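Local coordinates for extracellular solute-binding protein family 1 (Kribbella flavida, PDB 5IXP), which probably captures an as yet unidentified solute outside the cell and delivers it to an ABC transporter for import, at residues C119-L124 with R228-A233; T132-V137 with K256-D261; A222-F227 with A246-T251; F252-W257 with N327-N332. All blocks are in the same frame, centred on the assembly; numbering follows the deposited sequence.

Interaction 1: C119-L124 with R228-A233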
loop_
_atom_site.group_PDB
_atom_site.type_symbol
_atom_site.label_atom_id
_atom_site.label_comp_id
_atom_site.label_asym_id
_atom_site.label_seq_id
_atom_site.Cartn_x
_atom_site.Cartn_y
_atom_site.Cartn_z
ATOM N N CYS A 119 13.393 3.997 -4.140
ATOM C CA CYS A 119 13.883 4.640 -5.344
ATOM C C CYS A 119 14.746 5.830 -4.949
ATOM O O CYS A 119 14.650 6.365 -3.841
ATOM C CB CYS A 119 12.738 5.075 -6.265
ATOM S SG CYS A 119 11.531 6.200 -5.541
ATOM N N TYR A 120 15.626 6.220 -5.858
ATOM C CA TYR A 120 16.595 7.262 -5.518
ATOM C C TYR A 120 17.098 7.992 -6.755
ATOM O O TYR A 120 17.094 7.466 -7.872
ATOM C CB TYR A 120 17.789 6.696 -4.728
ATOM C CG TYR A 120 18.620 5.684 -5.494
ATOM C CD1 TYR A 120 18.225 4.349 -5.577
ATOM C CD2 TYR A 120 19.806 6.061 -6.124
ATOM C CE1 TYR A 120 18.982 3.420 -6.277
ATOM C CE2 TYR A 120 20.574 5.138 -6.827
ATOM C CZ TYR A 120 20.153 3.816 -6.900
ATOM O OH TYR A 120 20.899 2.889 -7.594
ATOM N N ARG A 121 17.555 9.220 -6.517
ATOM C CA ARG A 121 18.094 10.089 -7.559
ATOM C C ARG A 121 19.582 9.794 -7.709
ATOM O O ARG A 121 20.404 10.258 -6.910
ATOM C CB ARG A 121 17.835 11.548 -7.204
ATOM C CG ARG A 121 16.376 11.983 -7.407
ATOM C CD ARG A 121 16.110 12.327 -8.882
ATOM N NE ARG A 121 16.980 13.414 -9.330
ATOM C CZ ARG A 121 16.684 14.708 -9.224
ATOM N NH1 ARG A 121 15.524 15.096 -8.695
ATOM N NH2 ARG A 121 17.544 15.616 -9.657
ATOM N N ARG A 122 19.945 9.043 -8.751
ATOM C CA ARG A 122 21.348 8.669 -8.915
ATOM C C ARG A 122 22.233 9.865 -9.255
ATOM O O ARG A 122 23.429 9.847 -8.940
ATOM C CB ARG A 122 21.496 7.572 -9.971
ATOM C CG ARG A 122 20.735 7.790 -11.262
ATOM C CD ARG A 122 20.773 6.521 -12.119
ATOM N NE ARG A 122 22.137 6.177 -12.513
ATOM C CZ ARG A 122 22.849 5.162 -12.024
ATOM N NH1 ARG A 122 22.335 4.334 -11.112
ATOM N NH2 ARG A 122 24.089 4.967 -12.471
ATOM N N ASP A 123 21.679 10.909 -9.883
ATOM C CA ASP A 123 22.476 12.105 -10.145
ATOM C C ASP A 123 22.797 12.843 -8.853
ATOM O O ASP A 123 23.939 13.271 -8.641
ATOM C CB ASP A 123 21.748 13.030 -11.125
ATOM C CG ASP A 123 20.401 13.496 -10.606
ATOM O OD1 ASP A 123 19.702 12.693 -9.962
ATOM O OD2 ASP A 123 20.037 14.673 -10.845
ATOM N N LEU A 124 21.810 12.986 -7.968
ATOM C CA LEU A 124 22.064 13.628 -6.682
ATOM C C LEU A 124 22.975 12.771 -5.812
ATOM O O LEU A 124 23.857 13.302 -5.122
ATOM C CB LEU A 124 20.744 13.925 -5.969
ATOM C CG LEU A 124 19.777 14.843 -6.727
ATOM C CD1 LEU A 124 18.511 15.127 -5.899
ATOM C CD2 LEU A 124 20.461 16.145 -7.172
ATOM N N ARG A 228 10.209 17.951 -10.764
ATOM C CA ARG A 228 11.020 18.601 -11.782
ATOM C C ARG A 228 12.113 19.473 -11.175
ATOM O O ARG A 228 12.596 20.400 -11.830
ATOM C CB ARG A 228 10.133 19.420 -12.723
ATOM C CG ARG A 228 9.397 18.579 -13.774
ATOM C CD ARG A 228 7.889 18.719 -13.665
ATOM N NE ARG A 228 7.465 20.090 -13.385
ATOM C CZ ARG A 228 6.209 20.533 -13.481
ATOM N NH1 ARG A 228 5.227 19.708 -13.832
ATOM N NH2 ARG A 228 5.925 21.804 -13.204
ATOM N N THR A 229 12.498 19.196 -9.929
ATOM C CA THR A 229 13.509 19.946 -9.196
ATOM C C THR A 229 14.401 18.956 -8.456
ATOM O O THR A 229 14.180 17.738 -8.489
ATOM C CB THR A 229 12.889 20.904 -8.171
ATOM O OG1 THR A 229 12.399 20.138 -7.059
ATOM C CG2 THR A 229 11.738 21.711 -8.779
ATOM N N ASP A 230 15.401 19.487 -7.747
ATOM C CA ASP A 230 16.258 18.677 -6.890
ATOM C C ASP A 230 15.746 18.600 -5.453
ATOM O O ASP A 230 16.546 18.405 -4.533
ATOM C CB ASP A 230 17.688 19.223 -6.914
ATOM C CG ASP A 230 18.316 19.162 -8.297
ATOM O OD1 ASP A 230 17.783 18.436 -9.168
ATOM O OD2 ASP A 230 19.349 19.838 -8.507
ATOM N N ALA A 231 14.430 18.726 -5.241
ATOM C CA ALA A 231 13.897 18.906 -3.890
ATOM C C ALA A 231 14.164 17.704 -2.982
ATOM O O ALA A 231 14.432 17.882 -1.786
ATOM C CB ALA A 231 12.400 19.194 -3.945
ATOM N N PHE A 232 14.061 16.477 -3.502
ATOM C CA PHE A 232 14.303 15.311 -2.649
ATOM C C PHE A 232 14.966 14.192 -3.444
ATOM O O PHE A 232 14.765 14.066 -4.656
ATOM C CB PHE A 232 13.010 14.798 -1.982
ATOM C CG PHE A 232 11.874 14.574 -2.939
ATOM C CD1 PHE A 232 11.709 13.353 -3.573
ATOM C CD2 PHE A 232 10.956 15.588 -3.196
ATOM C CE1 PHE A 232 10.644 13.148 -4.457
ATOM C CE2 PHE A 232 9.899 15.390 -4.081
ATOM C CZ PHE A 232 9.745 14.166 -4.711
ATOM N N ALA A 233 15.741 13.357 -2.735
ATOM C CA ALA A 233 16.613 12.377 -3.372
ATOM C C ALA A 233 16.151 10.930 -3.254
ATOM O O ALA A 233 16.667 10.085 -3.997
ATOM C CB ALA A 233 18.039 12.471 -2.800
HETATM O O HOH W 1 13.432 13.996 -7.164
#
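The guanidinium of R121 carries L124 CD1 over the centre of one face, 3.8 Å above its plane, and meets its polar partners around the edge. D123 is gripped side-on: NE reaches OD1 and NH2 reaches OD2, each carboxylate oxygen offering its syn lone pair. On the next part of the edge, NH2 also binds D230 OD1 at 2.9 Å, although here the nitrogen stands above the carboxylate plane and the two flat groups are turned 61° apart. NH1 completes the circuit, donating to T229 O at 3.0 Å on a carbonyl lone pair and to water 1, which passes the link on to F232 O. Bends at chi2 and chi3 curl the arginine back so that one group serves both segments. An alanine here would remove every one of these guanidinium bonds and would probably leave the acidic pair, D123 OD2 and D230 OD1 only 4.7 Å apart, poorly compensated. On the backbone, R121 N donates to A233 O at 2.8 Å, while L124 CD1 touches A233 CB at 4.1 Å. A salt-bridge network and a backbone bond thus meet where strand 108-121 runs into helix 122-127, beside antiparallel strand 232-238, to which the C119–C237 disulfide also ties it.

Interaction 2: T132-V137 with K256-D261; sequences TDRAEV and KWDVAD
R134 and D258 cross at about a right angle, their guanidinium and carboxylate planes 70° apart, so this salt bridge is not the flat, two-against-two kind. Both NE and NH1 of R134 converge on a single oxygen, D258 OD1, which lies at the edge of the guanidinium. The NH1 bond, 2.9 Å to OD1, uses the syn lone pair; NE comes to the same OD1 at 3.0 Å from above the carboxylate plane. V259 N takes the anti lone pair of OD1, giving that atom three donors, a concentration likely to keep the aspartate ionised. R134 reaches it from the crowded chi1 position (71°) with a bend at chi3, its CD passing 3.4 Å from V259 O. Over the centre of one guanidinium face sits water 3, which accepts from R134 N and donates to D258 OD2. Beside this polar cluster V137 CG1 rests on A260 CB at 3.9 Å, and D133 OD1 caps the helix by accepting from A135 N. Helix 134-138 therefore lies against strand 257-260 with its first turn. D258 OD2 is also held by R122 of helix 122-127 and by N331, while I338 of helix 335-344 touches both R134 and V259.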
loop_
_atom_site.group_PDB
_atom_site.type_symbol
_atom_site.label_atom_id
_atom_site.label_comp_id
_atom_site.label_asym_id
_atom_site.label_seq_id
_atom_site.Cartn_x
_atom_site.Cartn_y
_atom_site.Cartn_z
ATOM N N THR A 132 26.139 4.874 -6.531
ATOM C CA THR A 132 25.025 4.995 -7.467
ATOM C C THR A 132 24.527 3.660 -7.990
ATOM O O THR A 132 23.362 3.566 -8.387
ATOM C CB THR A 132 25.417 5.869 -8.666
ATOM O OG1 THR A 132 26.611 5.345 -9.252
ATOM C CG2 THR A 132 25.655 7.316 -8.232
ATOM N N ASP A 133 25.379 2.637 -8.016
ATOM C CA ASP A 133 24.954 1.309 -8.432
ATOM C C ASP A 133 23.923 0.778 -7.447
ATOM O O ASP A 133 24.146 0.806 -6.234
ATOM C CB ASP A 133 26.158 0.375 -8.482
ATOM C CG ASP A 133 25.817 -0.988 -9.060
ATOM O OD1 ASP A 133 25.093 -1.765 -8.402
ATOM O OD2 ASP A 133 26.294 -1.290 -10.171
ATOM N N ARG A 134 22.797 0.275 -7.968
ATOM C CA ARG A 134 21.713 -0.132 -7.075
ATOM C C ARG A 134 22.136 -1.256 -6.131
ATOM O O ARG A 134 21.593 -1.368 -5.026
ATOM C CB ARG A 134 20.464 -0.532 -7.881
ATOM C CG ARG A 134 20.559 -1.834 -8.659
ATOM C CD ARG A 134 19.243 -2.148 -9.391
ATOM N NE ARG A 134 18.978 -1.173 -10.450
ATOM C CZ ARG A 134 19.403 -1.290 -11.707
ATOM N NH1 ARG A 134 19.125 -0.339 -12.589
ATOM N NH2 ARG A 134 20.103 -2.356 -12.086
ATOM N N ALA A 135 23.105 -2.091 -6.529
ATOM C CA ALA A 135 23.570 -3.131 -5.615
ATOM C C ALA A 135 24.352 -2.537 -4.451
ATOM O O ALA A 135 24.265 -3.035 -3.322
ATOM C CB ALA A 135 24.413 -4.164 -6.366
ATOM N N GLU A 136 25.094 -1.460 -4.698
ATOM C CA GLU A 136 25.796 -0.782 -3.614
ATOM C C GLU A 136 24.853 0.076 -2.778
ATOM O O GLU A 136 25.000 0.149 -1.551
ATOM C CB GLU A 136 26.922 0.076 -4.186
ATOM C CG GLU A 136 28.003 -0.729 -4.897
ATOM C CD GLU A 136 28.788 -1.608 -3.942
ATOM O OE1 GLU A 136 28.825 -1.289 -2.736
ATOM O OE2 GLU A 136 29.375 -2.612 -4.395
ATOM N N VAL A 137 23.900 0.753 -3.425
ATOM C CA VAL A 137 22.940 1.577 -2.689
ATOM C C VAL A 137 22.124 0.722 -1.728
ATOM O O VAL A 137 21.842 1.131 -0.593
ATOM C CB VAL A 137 22.042 2.353 -3.674
ATOM C CG1 VAL A 137 20.849 3.003 -2.951
ATOM C CG2 VAL A 137 22.865 3.416 -4.413
ATOM N N LYS A 256 17.899 10.064 -14.322
ATOM C CA LYS A 256 18.174 10.493 -12.956
ATOM C C LYS A 256 17.664 9.547 -11.878
ATOM O O LYS A 256 18.086 9.683 -10.726
ATOM C CB LYS A 256 17.583 11.886 -12.705
ATOM C CG LYS A 256 18.260 12.980 -13.507
ATOM C CD LYS A 256 17.652 14.344 -13.232
ATOM C CE LYS A 256 18.330 15.417 -14.074
ATOM N NZ LYS A 256 17.551 16.686 -14.039
ATOM N N TRP A 257 16.784 8.598 -12.207
ATOM C CA TRP A 257 16.168 7.743 -11.202
ATOM C C TRP A 257 16.632 6.295 -11.328
ATOM O O TRP A 257 16.929 5.803 -12.423
ATOM C CB TRP A 257 14.636 7.788 -11.295
ATOM C CG TRP A 257 13.993 8.994 -10.670
ATOM C CD1 TRP A 257 13.538 10.112 -11.314
ATOM C CD2 TRP A 257 13.712 9.189 -9.278
ATOM N NE1 TRP A 257 12.994 10.996 -10.400
ATOM C CE2 TRP A 257 13.088 10.450 -9.147
ATOM C CE3 TRP A 257 13.931 8.419 -8.126
ATOM C CZ2 TRP A 257 12.683 10.957 -7.914
ATOM C CZ3 TRP A 257 13.533 8.922 -6.908
ATOM C CH2 TRP A 257 12.910 10.182 -6.809
ATOM N N ASP A 258 16.700 5.622 -10.181
ATOM C CA ASP A 258 16.971 4.194 -10.113
ATOM C C ASP A 258 16.173 3.634 -8.943
ATOM O O ASP A 258 15.544 4.375 -8.181
ATOM C CB ASP A 258 18.469 3.900 -9.951
ATOM C CG ASP A 258 18.897 2.597 -10.629
ATOM O OD1 ASP A 258 18.083 1.638 -10.692
ATOM O OD2 ASP A 258 20.055 2.541 -11.106
ATOM N N VAL A 259 16.193 2.318 -8.795
ATOM C CA VAL A 259 15.520 1.699 -7.664
ATOM C C VAL A 259 16.423 0.617 -7.099
ATOM O O VAL A 259 17.037 -0.156 -7.841
ATOM C CB VAL A 259 14.128 1.151 -8.047
ATOM C CG1 VAL A 259 14.234 0.152 -9.162
ATOM C CG2 VAL A 259 13.444 0.542 -6.835
ATOM N N ALA A 260 16.528 0.603 -5.776
ATOM C CA ALA A 260 17.382 -0.309 -5.032
ATOM C C ALA A 260 16.542 -1.427 -4.422
ATOM O O ALA A 260 15.454 -1.182 -3.895
ATOM C CB ALA A 260 18.147 0.436 -3.934
ATOM N N ASP A 261 17.060 -2.656 -4.491
ATOM C CA ASP A 261 16.349 -3.841 -4.016
ATOM C C ASP A 261 16.540 -3.966 -2.506
ATOM O O ASP A 261 17.292 -4.804 -2.003
ATOM C CB ASP A 261 16.862 -5.076 -4.748
ATOM C CG ASP A 261 16.073 -6.340 -4.418
ATOM O OD1 ASP A 261 15.121 -6.293 -3.608
ATOM O OD2 ASP A 261 16.420 -7.397 -4.972
HETATM O O HOH W 2 19.608 -3.201 -5.533
HETATM O O HOH W 3 22.036 0.674 -10.670
#

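Interaction 3: A222-F227 with A246-T251; sequences AWTKAF and ADNAGT
The C-terminal end of helix 221-226, at F227, comes close to the last turn of helix 241-249, with the CA atoms of F227 and A249 4.6 Å apart, and no direct hydrogen bond spans the two segments; water 4 instead donates to both T224 O and N248 O. N248 carries the contact by lying in among three side chains. Its CB packs obliquely on F227, 3.6 Å from CD2, with the ring and amide planes 56° apart. Further out, the amide crosses W223 at about a right angle, bringing ND2 to 3.7 Å from CZ3 of the indole, and on the other branch OD1 lies 3.7 Å from T224 CG2. The threonine methyl is anti to its backbone N, which directs it at the amide; T224 OG1 bonds back to S220 O. Water 5, at the edge of the indole, accepts from N248 ND2 and is also hydrogen-bonded to T224 OG1 at 3.1 Å. F227 has its CE2 3.4 Å above one face of W223, toward the rim, so the two aromatic residues form a joint surface for the asparagine. Next along the helix, A249 CB lies 3.6 Å from F227 O. W223 NE1 is bonded to D165, and F227 meets F232 edge-to-face. The arrangement is a helix-strand-helix unit: strand 232-238 connects the two helices, whose C-terminal ends pack together.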
loop_
_atom_site.group_PDB
_atom_site.type_symbol
_atom_site.label_atom_id
_atom_site.label_comp_id
_atom_site.label_asym_id
_atom_site.label_seq_id
_atom_site.Cartn_x
_atom_site.Cartn_y
_atom_site.Cartn_z
ATOM N N ALA A 222 2.275 21.169 -5.036
ATOM C CA ALA A 222 3.683 21.442 -4.769
ATOM C C ALA A 222 4.515 20.167 -4.873
ATOM O O ALA A 222 5.606 20.171 -5.456
ATOM C CB ALA A 222 3.841 22.081 -3.390
ATOM N N TRP A 223 4.008 19.068 -4.320
ATOM C CA TRP A 223 4.689 17.779 -4.416
ATOM C C TRP A 223 4.865 17.361 -5.871
ATOM O O TRP A 223 5.964 16.989 -6.297
ATOM C CB TRP A 223 3.880 16.746 -3.633
ATOM C CG TRP A 223 4.395 15.351 -3.580
ATOM C CD1 TRP A 223 5.325 14.841 -2.706
ATOM C CD2 TRP A 223 3.952 14.251 -4.382
ATOM N NE1 TRP A 223 5.502 13.495 -2.940
ATOM C CE2 TRP A 223 4.672 13.109 -3.963
ATOM C CE3 TRP A 223 3.029 14.126 -5.427
ATOM C CZ2 TRP A 223 4.491 11.859 -4.546
ATOM C CZ3 TRP A 223 2.844 12.880 -6.006
ATOM C CH2 TRP A 223 3.577 11.764 -5.568
ATOM N N THR A 224 3.789 17.431 -6.653
ATOM C CA THR A 224 3.857 17.063 -8.065
ATOM C C THR A 224 4.916 17.879 -8.799
ATOM O O THR A 224 5.768 17.323 -9.501
ATOM C CB THR A 224 2.485 17.252 -8.713
ATOM O OG1 THR A 224 1.531 16.459 -8.010
ATOM C CG2 THR A 224 2.508 16.825 -10.167
ATOM N N LYS A 225 4.880 19.206 -8.644
ATOM C CA LYS A 225 5.847 20.051 -9.339
ATOM C C LYS A 225 7.272 19.771 -8.878
ATOM O O LYS A 225 8.216 19.916 -9.660
ATOM C CB LYS A 225 5.513 21.529 -9.127
ATOM C CG LYS A 225 4.107 21.941 -9.581
ATOM C CD LYS A 225 3.592 21.080 -10.732
ATOM C CE LYS A 225 2.065 20.970 -10.709
ATOM N NZ LYS A 225 1.499 20.659 -12.059
ATOM N N ALA A 226 7.449 19.350 -7.625
ATOM C CA ALA A 226 8.795 19.176 -7.094
ATOM C C ALA A 226 9.557 18.045 -7.773
ATOM O O ALA A 226 10.789 17.978 -7.643
ATOM C CB ALA A 226 8.732 18.939 -5.592
ATOM N N PHE A 227 8.868 17.163 -8.505
ATOM C CA PHE A 227 9.584 16.129 -9.242
ATOM C C PHE A 227 10.425 16.692 -10.378
ATOM O O PHE A 227 11.287 15.976 -10.902
ATOM C CB PHE A 227 8.607 15.077 -9.777
ATOM C CG PHE A 227 8.146 14.099 -8.727
ATOM C CD1 PHE A 227 8.898 12.961 -8.445
ATOM C CD2 PHE A 227 6.974 14.326 -8.004
ATOM C CE1 PHE A 227 8.484 12.055 -7.465
ATOM C CE2 PHE A 227 6.547 13.422 -7.022
ATOM C CZ PHE A 227 7.304 12.284 -6.757
ATOM N N ALA A 246 7.689 8.770 -12.860
ATOM C CA ALA A 246 8.125 9.018 -14.228
ATOM C C ALA A 246 7.229 10.042 -14.911
ATOM O O ALA A 246 7.718 10.900 -15.650
ATOM C CB ALA A 246 8.163 7.709 -15.014
ATOM N N ASP A 247 5.915 9.975 -14.662
ATOM C CA ASP A 247 5.001 10.974 -15.214
ATOM C C ASP A 247 5.303 12.364 -14.662
ATOM O O ASP A 247 5.390 13.340 -15.417
ATOM C CB ASP A 247 3.551 10.590 -14.916
ATOM C CG ASP A 247 3.038 9.473 -15.815
ATOM O OD1 ASP A 247 3.600 9.274 -16.915
ATOM O OD2 ASP A 247 2.059 8.803 -15.426
ATOM N N ASN A 248 5.465 12.472 -13.343
ATOM C CA ASN A 248 5.662 13.784 -12.729
ATOM C C ASN A 248 7.028 14.367 -13.077
ATOM O O ASN A 248 7.150 15.572 -13.344
ATOM C CB ASN A 248 5.502 13.677 -11.212
ATOM C CG ASN A 248 4.067 13.430 -10.790
ATOM O OD1 ASN A 248 3.148 13.476 -11.608
ATOM N ND2 ASN A 248 3.865 13.167 -9.502
ATOM N N ALA A 249 8.073 13.536 -13.068
ATOM C CA ALA A 249 9.405 14.047 -13.369
ATOM C C ALA A 249 9.598 14.292 -14.860
ATOM O O ALA A 249 10.344 15.203 -15.242
ATOM C CB ALA A 249 10.470 13.083 -12.848
ATOM N N GLY A 250 8.943 13.502 -15.707
ATOM C CA GLY A 250 9.005 13.714 -17.143
ATOM C C GLY A 250 10.425 13.680 -17.678
ATOM O O GLY A 250 11.299 12.963 -17.175
ATOM N N THR A 251 10.662 14.484 -18.722
ATOM C CA THR A 251 11.978 14.497 -19.352
ATOM C C THR A 251 13.051 15.033 -18.407
ATOM O O THR A 251 14.219 14.645 -18.523
ATOM C CB THR A 251 11.944 15.309 -20.651
ATOM O OG1 THR A 251 11.670 16.682 -20.362
ATOM C CG2 THR A 251 10.861 14.782 -21.572
HETATM O O HOH W 4 5.384 17.617 -12.279
HETATM O O HOH W 5 0.761 13.543 -8.735
#

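Interaction 4: F252-W257 with N327-N332; sequences FGKGKW and NPYFNN
Two irregular loops of a solute-binding protein of the PBP clan meet here, the one leading into strand 257-260 and the one running from helix 320-323 to helix 335-344. The second is shaped by an Asx motif, in which N327 OD1 accepts from F330 N, and by an inverse gamma turn centred on F330. Y329 is the main wedge. With CG anti to its backbone N (chi1 -170°), the ring extends along W257, the two side chains pointing the same way, and Y329 CE2 comes to 4.1 Å from W257 CD1. At its tip OH lies 3.1 Å from G253 CA and is hydrogen-bonded to G250 O; a CB on residue 253 would collide with this hydroxyl. K254 crosses the ring at about a right angle, its NZ at the edge and 3.8 Å from Y329 CD1. A leucine in place of Y329 would lose the hydroxyl and its bond to G250 O, and would probably loosen the loop around G253. F330 lies alongside W257 as well, its CE2 3.5 Å from W257 CB; the phenyl and the five-membered ring of the indole are oblique, planes 49° apart. No direct hydrogen bond joins the loops, and ordered waters fill in between their backbones. Water 6 accepts from W257 N and lies at hydrogen-bonding distance from G253 O and Y329 O. Water 7 accepts from G255 N at 2.7 Å and donates to Y329 O at 2.8 Å.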
loop_
_atom_site.group_PDB
_atom_site.type_symbol
_atom_site.label_atom_id
_atom_site.label_comp_id
_atom_site.label_asym_id
_atom_site.label_seq_id
_atom_site.Cartn_x
_atom_site.Cartn_y
_atom_site.Cartn_z
ATOM N N PHE A 252 12.679 15.904 -17.463
ATOM C CA PHE A 252 13.637 16.331 -16.447
ATOM C C PHE A 252 14.228 15.132 -15.720
ATOM O O PHE A 252 15.429 15.100 -15.432
ATOM C CB PHE A 252 12.974 17.284 -15.449
ATOM C CG PHE A 252 13.818 17.581 -14.228
ATOM C CD1 PHE A 252 14.711 18.644 -14.227
ATOM C CD2 PHE A 252 13.707 16.803 -13.073
ATOM C CE1 PHE A 252 15.482 18.921 -13.102
ATOM C CE2 PHE A 252 14.479 17.073 -11.949
ATOM C CZ PHE A 252 15.365 18.132 -11.961
ATOM N N GLY A 253 13.403 14.128 -15.430
ATOM C CA GLY A 253 13.866 12.990 -14.658
ATOM C C GLY A 253 14.584 11.912 -15.442
ATOM O O GLY A 253 15.101 10.974 -14.829
ATOM N N LYS A 254 14.624 12.011 -16.771
ATOM C CA LYS A 254 15.298 10.996 -17.573
ATOM C C LYS A 254 16.762 10.879 -17.175
ATOM O O LYS A 254 17.464 11.885 -17.033
ATOM C CB LYS A 254 15.182 11.323 -19.063
ATOM C CG LYS A 254 13.764 11.187 -19.591
ATOM C CD LYS A 254 13.730 10.968 -21.096
ATOM C CE LYS A 254 12.337 10.533 -21.548
ATOM N NZ LYS A 254 11.930 9.207 -20.981
ATOM N N GLY A 255 17.218 9.643 -16.983
ATOM C CA GLY A 255 18.583 9.388 -16.574
ATOM C C GLY A 255 18.889 9.672 -15.122
ATOM O O GLY A 255 20.047 9.522 -14.711
ATOM N N LYS A 256 17.899 10.064 -14.322
ATOM C CA LYS A 256 18.174 10.493 -12.956
ATOM C C LYS A 256 17.664 9.547 -11.878
ATOM O O LYS A 256 18.086 9.683 -10.726
ATOM C CB LYS A 256 17.583 11.886 -12.705
ATOM C CG LYS A 256 18.260 12.980 -13.507
ATOM C CD LYS A 256 17.652 14.344 -13.232
ATOM C CE LYS A 256 18.330 15.417 -14.074
ATOM N NZ LYS A 256 17.551 16.686 -14.039
ATOM N N TRP A 257 16.784 8.598 -12.207
ATOM C CA TRP A 257 16.168 7.743 -11.202
ATOM C C TRP A 257 16.632 6.295 -11.328
ATOM O O TRP A 257 16.929 5.803 -12.423
ATOM C CB TRP A 257 14.636 7.788 -11.295
ATOM C CG TRP A 257 13.993 8.994 -10.670
ATOM C CD1 TRP A 257 13.538 10.112 -11.314
ATOM C CD2 TRP A 257 13.712 9.189 -9.278
ATOM N NE1 TRP A 257 12.994 10.996 -10.400
ATOM C CE2 TRP A 257 13.088 10.450 -9.147
ATOM C CE3 TRP A 257 13.931 8.419 -8.126
ATOM C CZ2 TRP A 257 12.683 10.957 -7.914
ATOM C CZ3 TRP A 257 13.533 8.922 -6.908
ATOM C CH2 TRP A 257 12.910 10.182 -6.809
ATOM N N ASN A 327 12.399 -1.696 -16.285
ATOM C CA ASN A 327 11.848 -0.347 -16.386
ATOM C C ASN A 327 12.883 0.575 -17.016
ATOM O O ASN A 327 13.797 1.047 -16.321
ATOM C CB ASN A 327 11.425 0.174 -15.011
ATOM C CG ASN A 327 10.681 1.508 -15.090
ATOM O OD1 ASN A 327 11.148 2.461 -15.722
ATOM N ND2 ASN A 327 9.511 1.578 -14.444
ATOM N N PRO A 328 12.777 0.874 -18.314
ATOM C CA PRO A 328 13.800 1.722 -18.955
ATOM C C PRO A 328 13.969 3.089 -18.307
ATOM O O PRO A 328 15.102 3.577 -18.198
ATOM C CB PRO A 328 13.291 1.837 -20.398
ATOM C CG PRO A 328 12.386 0.666 -20.579
ATOM C CD PRO A 328 11.732 0.454 -19.264
ATOM N N TYR A 329 12.877 3.724 -17.876
ATOM C CA TYR A 329 12.992 5.048 -17.267
ATOM C C TYR A 329 13.870 5.009 -16.024
ATOM O O TYR A 329 14.689 5.911 -15.806
ATOM C CB TYR A 329 11.607 5.591 -16.920
ATOM C CG TYR A 329 11.593 7.046 -16.500
ATOM C CD1 TYR A 329 11.341 8.047 -17.429
ATOM C CD2 TYR A 329 11.819 7.421 -15.176
ATOM C CE1 TYR A 329 11.317 9.378 -17.061
ATOM C CE2 TYR A 329 11.791 8.756 -14.795
ATOM C CZ TYR A 329 11.540 9.731 -15.747
ATOM O OH TYR A 329 11.506 11.058 -15.393
ATOM N N PHE A 330 13.720 3.970 -15.200
ATOM C CA PHE A 330 14.507 3.828 -13.976
ATOM C C PHE A 330 15.806 3.062 -14.246
ATOM O O PHE A 330 16.100 2.033 -13.636
ATOM C CB PHE A 330 13.672 3.156 -12.891
ATOM C CG PHE A 330 12.691 4.078 -12.244
ATOM C CD1 PHE A 330 11.491 4.379 -12.868
ATOM C CD2 PHE A 330 12.984 4.679 -11.029
ATOM C CE1 PHE A 330 10.588 5.250 -12.284
ATOM C CE2 PHE A 330 12.087 5.550 -10.438
ATOM C CZ PHE A 330 10.889 5.841 -11.072
ATOM N N ASN A 331 16.586 3.596 -15.190
ATOM C CA ASN A 331 17.922 3.080 -15.507
ATOM C C ASN A 331 17.881 1.590 -15.849
ATOM O O ASN A 331 18.775 0.823 -15.487
ATOM C CB ASN A 331 18.901 3.352 -14.355
ATOM C CG ASN A 331 20.356 3.108 -14.747
ATOM O OD1 ASN A 331 20.755 3.379 -15.877
ATOM N ND2 ASN A 331 21.146 2.585 -13.817
ATOM N N ASN A 332 16.823 1.173 -16.551
ATOM C CA ASN A 332 16.663 -0.223 -16.963
ATOM C C ASN A 332 16.702 -1.163 -15.765
ATOM O O ASN A 332 17.254 -2.260 -15.840
ATOM C CB ASN A 332 17.724 -0.631 -17.989
ATOM C CG ASN A 332 17.491 -0.010 -19.336
ATOM O OD1 ASN A 332 16.398 -0.102 -19.890
ATOM N ND2 ASN A 332 18.516 0.626 -19.877
HETATM O O HOH W 6 15.278 8.324 -14.731
HETATM O O HOH W 7 15.897 7.405 -17.876
HETATM O O HOH W 8 17.719 6.614 -14.840
#

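In the fold
Strand 108-121 runs into helix 122-127, where interaction 1 opens, and helix 134-138 follows with the first half of interaction 2. After a long excursion through three helices the chain reaches 222-227, the start of interaction 3, and then 228-233, which closes interaction 1; these two contacts cross, as do interactions 1 and 2. Interaction 3 closes at 246-251, nested within the loop of interaction 2, which ends at 256-261. Interaction 4 opens at 252-257, overlapping that segment at K256 and W257, and closes at 327-332. Together they tie strands 108-121, 232-238 and 257-260 of one sheet to their flanking helices and loops, with N331 and D258 joining interactions 2 and 4.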